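Local coordinates for ORC1-type DNA replication protein 2 (Aeropyrum pernix, PDB 1W5T) that takes part in regulating DNA replication and binds DNA, pairing an N-terminal AAA+ ATPase domain with a C-terminal winged-helix domain, at residues A35-N40 and L48-M53; R41-A46 and E83-K88; H301-L306 and L365-A370; R315-A320 and G331-R336. All blocks are in the same frame, centred on the assembly; numbering follows the deposited sequence.

Contact 1. Residues A35-N40 and L48-M53; sequences ARIYLN and LSDVNM
Tyr-38 lays its ring against Leu-48, Asp-50 and Asn-52, where helix 28-43 packs across the face of the parallel AAA+ sheet at strand 51-56 and the loop leading into it. Within segment 48-53 the ring is approached in three ways. Asp-50 O meets its edge in the ring plane, 3.6 Å from Tyr-38 CE2. Leu-48 CD2 comes in obliquely, 3.9 Å from Tyr-38 CD2. The end of Asn-52 lies over one face, the two side chains meeting tip to tip with amide and ring planes 63° apart; Asn-52 CB is 3.5 Å from Tyr-38 OH. One residue earlier, Ile-37 CG2 sits 4.0 Å from Asp-50 CG; it stands anti to the backbone N (chi1 of CG1 -74°), which turns this methyl toward segment 48-53. In the second shell, Tyr-38 OH hydrogen-bonds Phe-182 O on neighbouring strand 180-186, tying the helix to a second strand, while Val-76 of helix 65-82 also touches Tyr-38. A phenylalanine here would probably leave Phe-182 O without its hydroxyl partner and the ring less firmly anchored to the sheet. Asp-50, whose CB lies 4.0 Å from Tyr-38 CE2, sends OD2 into a salt bridge with Arg-41 NH1.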
loop_
_atom_site.group_PDB
_atom_site.type_symbol
_atom_site.label_atom_id
_atom_site.label_comp_id
_atom_site.label_asym_id
_atom_site.label_seq_id
_atom_site.Cartn_x
_atom_site.Cartn_y
_atom_site.Cartn_z
ATOM N N ALA A 35 -5.489 -4.923 16.472
ATOM C CA ALA A 35 -6.810 -5.044 17.084
ATOM C C ALA A 35 -6.720 -4.802 18.583
ATOM O O ALA A 35 -7.436 -3.979 19.120
ATOM C CB ALA A 35 -7.399 -6.398 16.783
ATOM N N ARG A 36 -5.776 -5.470 19.234
ATOM C CA ARG A 36 -5.516 -5.302 20.672
ATOM C C ARG A 36 -5.233 -3.880 21.151
ATOM O O ARG A 36 -5.663 -3.517 22.235
ATOM C CB ARG A 36 -4.402 -6.236 21.138
ATOM C CG ARG A 36 -4.869 -7.505 21.831
ATOM C CD ARG A 36 -6.237 -7.428 22.585
ATOM N NE ARG A 36 -7.154 -8.504 22.141
ATOM C CZ ARG A 36 -8.274 -8.895 22.766
ATOM N NH1 ARG A 36 -8.673 -8.301 23.896
ATOM N NH2 ARG A 36 -9.007 -9.892 22.251
ATOM N N ILE A 37 -4.537 -3.063 20.365
ATOM C CA ILE A 37 -4.298 -1.695 20.819
ATOM C C ILE A 37 -5.591 -0.957 20.938
ATOM O O ILE A 37 -5.825 -0.283 21.950
ATOM C CB ILE A 37 -3.352 -0.972 19.894
ATOM C CG1 ILE A 37 -1.953 -1.503 20.143
ATOM C CG2 ILE A 37 -3.415 0.573 20.085
ATOM C CD1 ILE A 37 -1.191 -1.606 18.891
ATOM N N TYR A 38 -6.459 -1.129 19.935
ATOM C CA TYR A 38 -7.784 -0.528 20.014
ATOM C C TYR A 38 -8.580 -1.102 21.171
ATOM O O TYR A 38 -9.014 -0.331 22.024
ATOM C CB TYR A 38 -8.531 -0.664 18.699
ATOM C CG TYR A 38 -7.856 0.066 17.565
ATOM C CD1 TYR A 38 -7.251 -0.651 16.534
ATOM C CD2 TYR A 38 -7.815 1.470 17.524
ATOM C CE1 TYR A 38 -6.601 0.008 15.469
ATOM C CE2 TYR A 38 -7.177 2.149 16.458
ATOM C CZ TYR A 38 -6.587 1.405 15.441
ATOM O OH TYR A 38 -5.998 2.032 14.411
ATOM N N LEU A 39 -8.763 -2.432 21.191
ATOM C CA LEU A 39 -9.528 -3.131 22.230
ATOM C C LEU A 39 -9.077 -2.860 23.673
ATOM O O LEU A 39 -9.921 -2.656 24.544
ATOM C CB LEU A 39 -9.471 -4.636 21.994
ATOM C CG LEU A 39 -10.547 -5.430 21.223
ATOM C CD1 LEU A 39 -11.724 -4.607 20.720
ATOM C CD2 LEU A 39 -9.921 -6.245 20.131
ATOM N N ASN A 40 -7.772 -2.857 23.931
ATOM C CA ASN A 40 -7.228 -2.506 25.246
ATOM C C ASN A 40 -7.806 -1.211 25.831
ATOM O O ASN A 40 -8.153 -1.167 27.006
ATOM C CB ASN A 40 -5.689 -2.323 25.181
ATOM C CG ASN A 40 -4.946 -3.617 25.076
ATOM O OD1 ASN A 40 -3.747 -3.611 24.804
ATOM N ND2 ASN A 40 -5.630 -4.739 25.304
ATOM N N LEU A 48 -12.588 4.833 22.581
ATOM C CA LEU A 48 -11.832 4.661 21.325
ATOM C C LEU A 48 -11.218 5.993 20.997
ATOM O O LEU A 48 -11.932 7.000 20.905
ATOM C CB LEU A 48 -12.786 4.306 20.178
ATOM C CG LEU A 48 -12.662 3.017 19.343
ATOM C CD1 LEU A 48 -13.588 3.065 18.158
ATOM C CD2 LEU A 48 -11.223 2.752 18.863
ATOM N N SER A 49 -9.900 6.022 20.828
ATOM C CA SER A 49 -9.197 7.267 20.516
ATOM C C SER A 49 -7.826 7.086 19.860
ATOM O O SER A 49 -7.237 8.076 19.371
ATOM C CB SER A 49 -9.029 8.120 21.749
ATOM O OG SER A 49 -8.382 7.369 22.738
ATOM N N ASP A 50 -7.323 5.850 19.829
ATOM C CA ASP A 50 -5.999 5.604 19.262
ATOM C C ASP A 50 -5.889 5.878 17.764
ATOM O O ASP A 50 -6.842 5.703 17.006
ATOM C CB ASP A 50 -5.549 4.181 19.555
ATOM C CG ASP A 50 -5.228 3.986 21.013
ATOM O OD1 ASP A 50 -6.059 3.400 21.760
ATOM O OD2 ASP A 50 -4.176 4.419 21.503
ATOM N N VAL A 51 -4.711 6.327 17.352
ATOM C CA VAL A 51 -4.422 6.536 15.945
ATOM C C VAL A 51 -3.240 5.649 15.636
ATOM O O VAL A 51 -2.178 5.803 16.234
ATOM C CB VAL A 51 -4.084 8.033 15.650
ATOM C CG1 VAL A 51 -3.558 8.225 14.226
ATOM C CG2 VAL A 51 -5.288 8.939 15.923
ATOM N N ASN A 52 -3.425 4.705 14.717
ATOM C CA ASN A 52 -2.317 3.843 14.276
ATOM C C ASN A 52 -2.117 3.881 12.753
ATOM O O ASN A 52 -2.968 4.325 12.021
ATOM C CB ASN A 52 -2.526 2.409 14.766
ATOM C CG ASN A 52 -2.650 2.309 16.293
ATOM O OD1 ASN A 52 -1.814 2.815 17.027
ATOM N ND2 ASN A 52 -3.686 1.618 16.760
ATOM N N MET A 53 -0.985 3.423 12.271
ATOM C CA MET A 53 -0.749 3.463 10.860
ATOM C C MET A 53 -0.188 2.150 10.346
ATOM O O MET A 53 0.613 1.500 11.024
ATOM C CB MET A 53 0.199 4.610 10.505
ATOM C CG MET A 53 0.567 4.667 9.016
ATOM S SD MET A 53 1.656 6.022 8.523
ATOM C CE MET A 53 0.493 7.332 8.420
#

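Contact 2. Residues R41-A46 and E83-K88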
loop_
_atom_site.group_PDB
_atom_site.type_symbol
_atom_site.label_atom_id
_atom_site.label_comp_id
_atom_site.label_asym_id
_atom_site.label_seq_id
_atom_site.Cartn_x
_atom_site.Cartn_y
_atom_site.Cartn_z
ATOM N N ARG A 41 -7.810 -0.149 25.018
ATOM C CA ARG A 41 -8.421 1.134 25.386
ATOM C C ARG A 41 -9.939 0.947 25.569
ATOM O O ARG A 41 -10.515 1.425 26.525
ATOM C CB ARG A 41 -8.101 2.175 24.314
ATOM C CG ARG A 41 -8.639 3.565 24.563
ATOM C CD ARG A 41 -7.619 4.639 25.009
ATOM N NE ARG A 41 -6.257 4.446 24.571
ATOM C CZ ARG A 41 -5.167 5.017 25.054
ATOM N NH1 ARG A 41 -4.024 4.715 24.458
ATOM N NH2 ARG A 41 -5.177 5.849 26.105
ATOM N N LEU A 42 -10.573 0.200 24.669
ATOM C CA LEU A 42 -12.021 0.128 24.654
ATOM C C LEU A 42 -12.586 -0.785 25.736
ATOM O O LEU A 42 -13.573 -0.462 26.346
ATOM C CB LEU A 42 -12.474 -0.312 23.272
ATOM C CG LEU A 42 -13.819 -0.011 22.628
ATOM C CD1 LEU A 42 -14.437 -1.353 22.255
ATOM C CD2 LEU A 42 -14.740 0.880 23.450
ATOM N N LEU A 43 -11.974 -1.942 25.925
ATOM C CA LEU A 43 -12.460 -2.929 26.881
ATOM C C LEU A 43 -12.105 -2.555 28.340
ATOM O O LEU A 43 -12.595 -3.172 29.268
ATOM C CB LEU A 43 -11.905 -4.299 26.542
ATOM C CG LEU A 43 -12.789 -5.257 25.762
ATOM C CD1 LEU A 43 -13.857 -4.580 24.866
ATOM C CD2 LEU A 43 -11.912 -6.165 24.952
ATOM N N SER A 44 -11.270 -1.529 28.514
ATOM C CA SER A 44 -10.967 -0.982 29.830
ATOM C C SER A 44 -11.736 0.315 30.151
ATOM O O SER A 44 -11.340 1.046 31.066
ATOM C CB SER A 44 -9.480 -0.711 29.931
ATOM O OG SER A 44 -9.183 0.600 29.499
ATOM N N GLY A 45 -12.809 0.607 29.401
ATOM C CA GLY A 45 -13.697 1.732 29.698
ATOM C C GLY A 45 -13.153 3.096 29.318
ATOM O O GLY A 45 -13.756 4.123 29.606
ATOM N N ALA A 46 -12.015 3.103 28.625
ATOM C CA ALA A 46 -11.421 4.338 28.133
ATOM C C ALA A 46 -11.832 4.744 26.716
ATOM O O ALA A 46 -11.284 5.702 26.181
ATOM C CB ALA A 46 -9.926 4.249 28.250
ATOM N N GLU A 83 -18.595 -8.238 24.135
ATOM C CA GLU A 83 -18.798 -7.457 25.354
ATOM C C GLU A 83 -19.982 -6.457 25.229
ATOM O O GLU A 83 -20.203 -5.601 26.093
ATOM C CB GLU A 83 -17.510 -6.718 25.691
ATOM C CG GLU A 83 -16.258 -7.600 25.683
ATOM C CD GLU A 83 -16.207 -8.587 26.851
ATOM O OE1 GLU A 83 -15.499 -9.626 26.734
ATOM O OE2 GLU A 83 -16.877 -8.323 27.885
ATOM N N GLY A 84 -20.721 -6.576 24.127
ATOM C CA GLY A 84 -21.913 -5.794 23.898
ATOM C C GLY A 84 -21.760 -4.317 23.542
ATOM O O GLY A 84 -22.734 -3.580 23.677
ATOM N N LEU A 85 -20.585 -3.892 23.062
ATOM C CA LEU A 85 -20.260 -2.465 22.915
ATOM C C LEU A 85 -20.820 -1.607 21.717
ATOM O O LEU A 85 -21.356 -0.456 21.961
ATOM C CB LEU A 85 -18.761 -2.264 23.090
ATOM C CG LEU A 85 -18.422 -2.291 24.589
ATOM C CD1 LEU A 85 -16.948 -2.291 24.848
ATOM C CD2 LEU A 85 -19.056 -1.122 25.315
ATOM N N THR A 86 -20.694 -2.156 20.490
ATOM C CA THR A 86 -21.007 -1.517 19.172
ATOM C C THR A 86 -19.941 -0.597 18.528
ATOM O O THR A 86 -19.892 0.609 18.787
ATOM C CB THR A 86 -22.440 -0.875 19.020
ATOM O OG1 THR A 86 -23.454 -1.718 19.568
ATOM C CG2 THR A 86 -22.856 -0.825 17.509
ATOM N N VAL A 87 -19.093 -1.158 17.671
ATOM C CA VAL A 87 -18.203 -0.308 16.917
ATOM C C VAL A 87 -18.520 -0.381 15.433
ATOM O O VAL A 87 -18.598 -1.463 14.844
ATOM C CB VAL A 87 -16.656 -0.428 17.296
ATOM C CG1 VAL A 87 -16.400 -1.284 18.536
ATOM C CG2 VAL A 87 -15.781 -0.832 16.126
ATOM N N LYS A 88 -18.760 0.797 14.875
ATOM C CA LYS A 88 -18.970 0.953 13.465
ATOM C C LYS A 88 -17.659 1.184 12.782
ATOM O O LYS A 88 -16.701 1.644 13.383
ATOM C CB LYS A 88 -19.931 2.115 13.140
ATOM C CG LYS A 88 -20.624 2.791 14.337
ATOM C CD LYS A 88 -22.158 2.706 14.234
ATOM C CE LYS A 88 -22.769 3.558 13.064
ATOM N NZ LYS A 88 -23.876 2.759 12.305
#
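Leu-43 and Glu-83 mark the nearest passage of the two backbones, CA to CA 7.9 Å, and both lie beside helix ends of the same design. Gly-45, with phi 76°, is the C-prime residue of a Schellman motif closing helix 28-43; its two bonds, Ala-46 N to Arg-41 O and Gly-45 N to Leu-42 O, are both weak. Gly-84, with phi 74°, plays the same part for helix 65-82, after which the chain turns into strand 87-93, the outermost strand on this side of the parallel AAA+ sheet. With the backbones this far apart, the gap is bridged by side chains. Leu-85 CD1 is the shared point: Leu-42 CD1 meets it tip to tip at 3.7 Å, and Leu-43 CD1 reaches it at 3.8 Å on an oblique path. Leu-42 has CG anti to its backbone N (chi1 -154°), which carries CG out toward segment 83-88, and its CD1 also approaches Val-87 CG1 at 4.2 Å. At the outer margin, Leu-43 CD1 lies 3.9 Å from Glu-83 CG, the two side chains crossing at about a right angle; it is the aliphatic part of the glutamate, not its carboxylate, that does the touching. Ala-80 and Tyr-139 both touch Leu-42, Leu-85 and Val-87, so the leucines join a larger apolar layer between the helices and the sheet. No hydrogen bond spans the two segments. Between them the contact is therefore apolar, methyl on methyl and, at Glu-83, methyl on methylene, grading from buried Leu-42 and Val-87 to the exposed Leu-43 and Glu-83.

Contact 3. Residues H301-L306 and L365-A370; sequences HELEAL and LGLVDA
Leu-365 reaches across to Leu-306 and Glu-302 through its two methyls, one for each partner. Starting at the backbone, its CB points toward segment 301-306 without touching it. CG, anti to the carbonyl carbon (chi1 -78°), is still 5.0 Å from Leu-306 CD1. Contact comes at the branch: Leu-365 CD1 meets Leu-306 CD1 at 3.5 Å, the two side chains tip to tip, and Leu-365 CD2 comes within 4.1 Å of Glu-302 OE2, an approach too long to be more than loose packing. That oxygen has its polar partner elsewhere, in a salt bridge with Arg-190 NH1. Arg-190 begins helix 190-198, which lies in the chain between two strands of the ATPase sheet, so Glu-302 links the winged-helix domain to the ATPase domain; its side chain is about 11 Å from the bound nucleotide analogue. Within the winged-helix fold, the contact joins helix 300-304 to the turn between helix 352-364 and strand 368-372. The turn is a Schellman motif with Gly-366 at positive phi (70°), and it separates Leu-365 from Leu-367 while the CB of each still points toward segment 301-306. Leu-367 CD1 is shared: Leu-303 CD2 approaches it obliquely at 4.2 Å, and Leu-306 CD2 comes to it tip to tip, also at 4.2 Å. Outside the two segments, Leu-314 of helix 308-322 touches both Leu-303 and Leu-367, and helix 392-408 covers Leu-303 through Leu-395, Val-398, Val-399 and Ile-402.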
loop_
_atom_site.group_PDB
_atom_site.type_symbol
_atom_site.label_atom_id
_atom_site.label_comp_id
_atom_site.label_asym_id
_atom_site.label_seq_id
_atom_site.Cartn_x
_atom_site.Cartn_y
_atom_site.Cartn_z
ATOM N N HIS A 301 4.441 8.380 -12.375
ATOM C CA HIS A 301 4.365 9.636 -11.625
ATOM C C HIS A 301 5.513 9.775 -10.631
ATOM O O HIS A 301 5.902 10.893 -10.303
ATOM C CB HIS A 301 3.009 9.814 -10.949
ATOM C CG HIS A 301 2.820 8.963 -9.734
ATOM N ND1 HIS A 301 2.625 9.496 -8.479
ATOM C CD2 HIS A 301 2.780 7.616 -9.583
ATOM C CE1 HIS A 301 2.485 8.513 -7.606
ATOM N NE2 HIS A 301 2.571 7.363 -8.251
ATOM N N GLU A 302 6.038 8.636 -10.187
ATOM C CA GLU A 302 7.205 8.543 -9.319
ATOM C C GLU A 302 8.466 8.953 -10.106
ATOM O O GLU A 302 9.283 9.731 -9.626
ATOM C CB GLU A 302 7.336 7.087 -8.844
ATOM C CG GLU A 302 7.458 6.759 -7.353
ATOM C CD GLU A 302 7.074 7.867 -6.394
ATOM O OE1 GLU A 302 6.037 7.746 -5.713
ATOM O OE2 GLU A 302 7.839 8.842 -6.297
ATOM N N LEU A 303 8.602 8.420 -11.323
ATOM C CA LEU A 303 9.722 8.748 -12.199
ATOM C C LEU A 303 9.717 10.192 -12.667
ATOM O O LEU A 303 10.756 10.843 -12.634
ATOM C CB LEU A 303 9.795 7.804 -13.392
ATOM C CG LEU A 303 9.900 6.321 -13.042
ATOM C CD1 LEU A 303 9.880 5.471 -14.310
ATOM C CD2 LEU A 303 11.100 6.001 -12.138
ATOM N N GLU A 304 8.531 10.666 -13.076
ATOM C CA GLU A 304 8.273 12.039 -13.492
ATOM C C GLU A 304 8.675 13.049 -12.432
ATOM O O GLU A 304 9.004 14.180 -12.758
ATOM C CB GLU A 304 6.779 12.219 -13.802
ATOM C CG GLU A 304 6.276 11.448 -15.021
ATOM C CD GLU A 304 4.851 11.799 -15.472
ATOM O OE1 GLU A 304 3.925 12.027 -14.633
ATOM O OE2 GLU A 304 4.650 11.819 -16.706
ATOM N N ALA A 305 8.619 12.647 -11.164
ATOM C CA ALA A 305 9.061 13.487 -10.059
ATOM C C ALA A 305 10.577 13.583 -9.972
ATOM O O ALA A 305 11.115 14.432 -9.279
ATOM C CB ALA A 305 8.514 12.966 -8.741
ATOM N N LEU A 306 11.277 12.713 -10.670
ATOM C CA LEU A 306 12.740 12.688 -10.591
ATOM C C LEU A 306 13.350 13.685 -11.581
ATOM O O LEU A 306 12.843 13.834 -12.669
ATOM C CB LEU A 306 13.223 11.269 -10.925
ATOM C CG LEU A 306 13.603 10.330 -9.790
ATOM C CD1 LEU A 306 12.780 10.614 -8.477
ATOM C CD2 LEU A 306 13.611 8.834 -10.242
ATOM N N LEU A 365 14.364 5.235 -2.721
ATOM C CA LEU A 365 13.083 5.068 -3.407
ATOM C C LEU A 365 12.882 3.599 -3.714
ATOM O O LEU A 365 11.877 3.229 -4.320
ATOM C CB LEU A 365 12.970 5.890 -4.698
ATOM C CG LEU A 365 12.681 7.402 -4.655
ATOM C CD1 LEU A 365 12.979 8.065 -6.018
ATOM C CD2 LEU A 365 11.248 7.746 -4.206
ATOM N N GLY A 366 13.857 2.787 -3.302
ATOM C CA GLY A 366 13.844 1.360 -3.535
ATOM C C GLY A 366 14.053 0.941 -4.971
ATOM O O GLY A 366 13.818 -0.214 -5.317
ATOM N N LEU A 367 14.470 1.871 -5.814
ATOM C CA LEU A 367 14.640 1.584 -7.240
ATOM C C LEU A 367 15.936 0.822 -7.508
ATOM O O LEU A 367 16.030 0.072 -8.469
ATOM C CB LEU A 367 14.621 2.863 -8.084
ATOM C CG LEU A 367 13.263 3.534 -8.212
ATOM C CD1 LEU A 367 13.395 4.910 -8.851
ATOM C CD2 LEU A 367 12.313 2.621 -9.001
ATOM N N VAL A 368 16.931 1.048 -6.655
ATOM C CA VAL A 368 18.235 0.456 -6.836
ATOM C C VAL A 368 18.726 -0.061 -5.498
ATOM O O VAL A 368 18.536 0.592 -4.476
ATOM C CB VAL A 368 19.258 1.446 -7.544
ATOM C CG1 VAL A 368 18.568 2.427 -8.449
ATOM C CG2 VAL A 368 20.147 2.190 -6.578
ATOM N N ASP A 369 19.319 -1.251 -5.480
ATOM C CA ASP A 369 20.025 -1.679 -4.257
ATOM C C ASP A 369 21.506 -1.293 -4.333
ATOM O O ASP A 369 22.130 -1.301 -5.404
ATOM C CB ASP A 369 19.875 -3.177 -3.922
ATOM C CG ASP A 369 18.498 -3.739 -4.257
ATOM O OD1 ASP A 369 17.490 -3.337 -3.635
ATOM O OD2 ASP A 369 18.342 -4.626 -5.113
ATOM N N ALA A 370 22.029 -0.939 -3.166
ATOM C CA ALA A 370 23.424 -0.579 -2.966
ATOM C C ALA A 370 24.032 -1.508 -1.913
ATOM O O ALA A 370 23.401 -1.799 -0.890
ATOM C CB ALA A 370 23.537 0.860 -2.522
#

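Contact 4. Residues R315-A320 and G331-R336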
loop_
_atom_site.group_PDB
_atom_site.type_symbol
_atom_site.label_atom_id
_atom_site.label_comp_id
_atom_site.label_asym_id
_atom_site.label_seq_id
_atom_site.Cartn_x
_atom_site.Cartn_y
_atom_site.Cartn_z
ATOM N N ARG A 315 18.664 4.885 -15.622
ATOM C CA ARG A 315 18.774 4.243 -16.919
ATOM C C ARG A 315 20.047 3.403 -17.038
ATOM O O ARG A 315 20.007 2.259 -17.475
ATOM C CB ARG A 315 18.724 5.283 -18.043
ATOM C CG ARG A 315 18.373 4.662 -19.378
ATOM C CD ARG A 315 19.236 5.103 -20.511
ATOM N NE ARG A 315 18.555 4.928 -21.796
ATOM C CZ ARG A 315 18.855 3.978 -22.686
ATOM N NH1 ARG A 315 18.188 3.913 -23.826
ATOM N NH2 ARG A 315 19.825 3.093 -22.452
ATOM N N LEU A 316 21.162 3.971 -16.604
ATOM C CA LEU A 316 22.435 3.308 -16.756
ATOM C C LEU A 316 22.517 2.057 -15.888
ATOM O O LEU A 316 22.998 1.012 -16.327
ATOM C CB LEU A 316 23.577 4.271 -16.440
ATOM C CG LEU A 316 23.888 5.390 -17.432
ATOM C CD1 LEU A 316 24.683 6.435 -16.705
ATOM C CD2 LEU A 316 24.642 4.896 -18.690
ATOM N N ILE A 317 22.022 2.171 -14.650
ATOM C CA ILE A 317 21.949 1.044 -13.735
ATOM C C ILE A 317 21.041 -0.024 -14.334
ATOM O O ILE A 317 21.357 -1.196 -14.275
ATOM C CB ILE A 317 21.473 1.511 -12.366
ATOM C CG1 ILE A 317 22.578 2.331 -11.690
ATOM C CG2 ILE A 317 21.017 0.335 -11.503
ATOM C CD1 ILE A 317 22.319 2.765 -10.229
ATOM N N ALA A 318 19.933 0.384 -14.934
ATOM C CA ALA A 318 19.028 -0.563 -15.622
ATOM C C ALA A 318 19.691 -1.287 -16.790
ATOM O O ALA A 318 19.643 -2.494 -16.843
ATOM C CB ALA A 318 17.757 0.115 -16.092
ATOM N N GLU A 319 20.328 -0.576 -17.714
ATOM C CA GLU A 319 21.006 -1.286 -18.813
ATOM C C GLU A 319 22.140 -2.239 -18.403
ATOM O O GLU A 319 22.350 -3.237 -19.049
ATOM C CB GLU A 319 21.463 -0.339 -19.921
ATOM C CG GLU A 319 22.531 0.643 -19.526
ATOM C CD GLU A 319 22.706 1.738 -20.565
ATOM O OE1 GLU A 319 23.865 2.058 -20.912
ATOM O OE2 GLU A 319 21.686 2.290 -21.035
ATOM N N ALA A 320 22.854 -1.935 -17.328
ATOM C CA ALA A 320 23.865 -2.846 -16.823
ATOM C C ALA A 320 23.221 -4.167 -16.380
ATOM O O ALA A 320 23.876 -5.224 -16.385
ATOM C CB ALA A 320 24.630 -2.211 -15.687
ATOM N N GLY A 331 32.734 3.137 -9.577
ATOM C CA GLY A 331 33.695 3.706 -10.500
ATOM C C GLY A 331 33.205 3.722 -11.917
ATOM O O GLY A 331 33.134 4.779 -12.525
ATOM N N LEU A 332 32.886 2.545 -12.445
ATOM C CA LEU A 332 32.300 2.389 -13.779
ATOM C C LEU A 332 30.987 3.199 -13.951
ATOM O O LEU A 332 30.770 3.832 -14.997
ATOM C CB LEU A 332 32.026 0.905 -14.061
ATOM C CG LEU A 332 32.343 0.152 -15.372
ATOM C CD1 LEU A 332 31.302 -0.915 -15.669
ATOM C CD2 LEU A 332 32.579 1.021 -16.606
ATOM N N LEU A 333 30.111 3.168 -12.947
ATOM C CA LEU A 333 28.863 3.907 -13.036
ATOM C C LEU A 333 29.125 5.384 -13.339
ATOM O O LEU A 333 28.587 5.919 -14.318
ATOM C CB LEU A 333 28.011 3.696 -11.777
ATOM C CG LEU A 333 26.567 4.221 -11.757
ATOM C CD1 LEU A 333 25.757 3.833 -13.019
ATOM C CD2 LEU A 333 25.846 3.776 -10.514
ATOM N N ARG A 334 29.977 6.005 -12.515
ATOM C CA ARG A 334 30.415 7.383 -12.683
ATOM C C ARG A 334 30.962 7.620 -14.096
ATOM O O ARG A 334 30.582 8.601 -14.767
ATOM C CB ARG A 334 31.474 7.742 -11.625
ATOM C CG ARG A 334 31.887 9.224 -11.570
ATOM C CD ARG A 334 30.719 10.242 -11.567
ATOM N NE ARG A 334 31.157 11.568 -12.015
ATOM C CZ ARG A 334 30.491 12.710 -11.827
ATOM N NH1 ARG A 334 30.969 13.854 -12.280
ATOM N NH2 ARG A 334 29.337 12.718 -11.204
ATOM N N GLN A 335 31.841 6.725 -14.551
ATOM C CA GLN A 335 32.426 6.823 -15.902
ATOM C C GLN A 335 31.331 6.882 -16.969
ATOM O O GLN A 335 31.261 7.840 -17.745
ATOM C CB GLN A 335 33.337 5.637 -16.183
ATOM C CG GLN A 335 34.698 5.987 -16.718
ATOM C CD GLN A 335 35.664 4.808 -16.596
ATOM O OE1 GLN A 335 36.398 4.487 -17.551
ATOM N NE2 GLN A 335 35.659 4.147 -15.425
ATOM N N ARG A 336 30.475 5.860 -16.977
ATOM C CA ARG A 336 29.327 5.799 -17.881
ATOM C C ARG A 336 28.368 6.981 -17.754
ATOM O O ARG A 336 27.748 7.380 -18.724
ATOM C CB ARG A 336 28.556 4.502 -17.663
ATOM C CG ARG A 336 29.259 3.259 -18.195
ATOM C CD ARG A 336 28.444 2.005 -18.028
ATOM N NE ARG A 336 29.233 0.820 -18.320
ATOM C CZ ARG A 336 28.762 -0.428 -18.314
ATOM N NH1 ARG A 336 29.589 -1.432 -18.603
ATOM N NH2 ARG A 336 27.485 -0.683 -18.011
#
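Chi1 of -171° puts Leu-333 CG anti to the backbone N, and chi2 near 48° then sets the two methyls, both of which meet Ile-317. Ile-317 answers with CG1 anti to its carbonyl carbon and a chain extended onward to CD1. The result is a close oblique fit: Ile-317 CD1 lies 3.7 Å from Leu-333 CD2, and Ile-317 CG1 lies 3.8 Å from Leu-333 CD1. A residue earlier, Leu-316 CB touches the same Leu-333 CD1 at 4.1 Å, while its own methyls go to the last residue of the facing segment. Leu-316 CD1 sits 3.8 Å from Arg-336 O, and Leu-316 CD2 sits 4.1 Å from Arg-336 CB. An alanine at Leu-316 would keep the touch on Leu-333 but is likely to open a gap beside the backbone and CB of Arg-336. The arginine chain, extended from CG to NE, runs on until NH2 is 4.0 Å from Ala-320 CB. These residues join helices 308-322 and 330-345, two successive helices of the winged-helix domain, whose axes come within 10.5 Å at 120° in the segments concerned. Leu-359 of helix 352-364 and Phe-384 of strand 382-386 touch both Ile-317 and Leu-333, placing the pair where helix 352-364 and the antiparallel sheet of the domain converge. With no hydrogen bond across, the two segments are held against each other by apolar contact, although Glu-319, already paired with Arg-315 in a salt bridge, and the oppositely charged Arg-336, not in contact with it, might add a slight long-range attraction.

The four contacts form two pairs, one in each half of the chain and on opposite sides of its centre. Contacts 1 and 2 have centres about 11 Å apart, share helix 28-43 and reach the same parallel ATPase sheet; their segments alternate along the chain, so the helix is pinned first to strand 51-56 and then near the outermost strand 87-93. Contacts 3 and 4, about 15 Å apart between centres, belong to the winged-helix domain, with contact 4 nested inside the loop that contact 3 closes; Val-368 and Ile-317 touch between them. Centres of contacts 2 and 4 are about 57 Å apart, consistent with the two pairs lying in separate domains, each contact joining parts of its own domain.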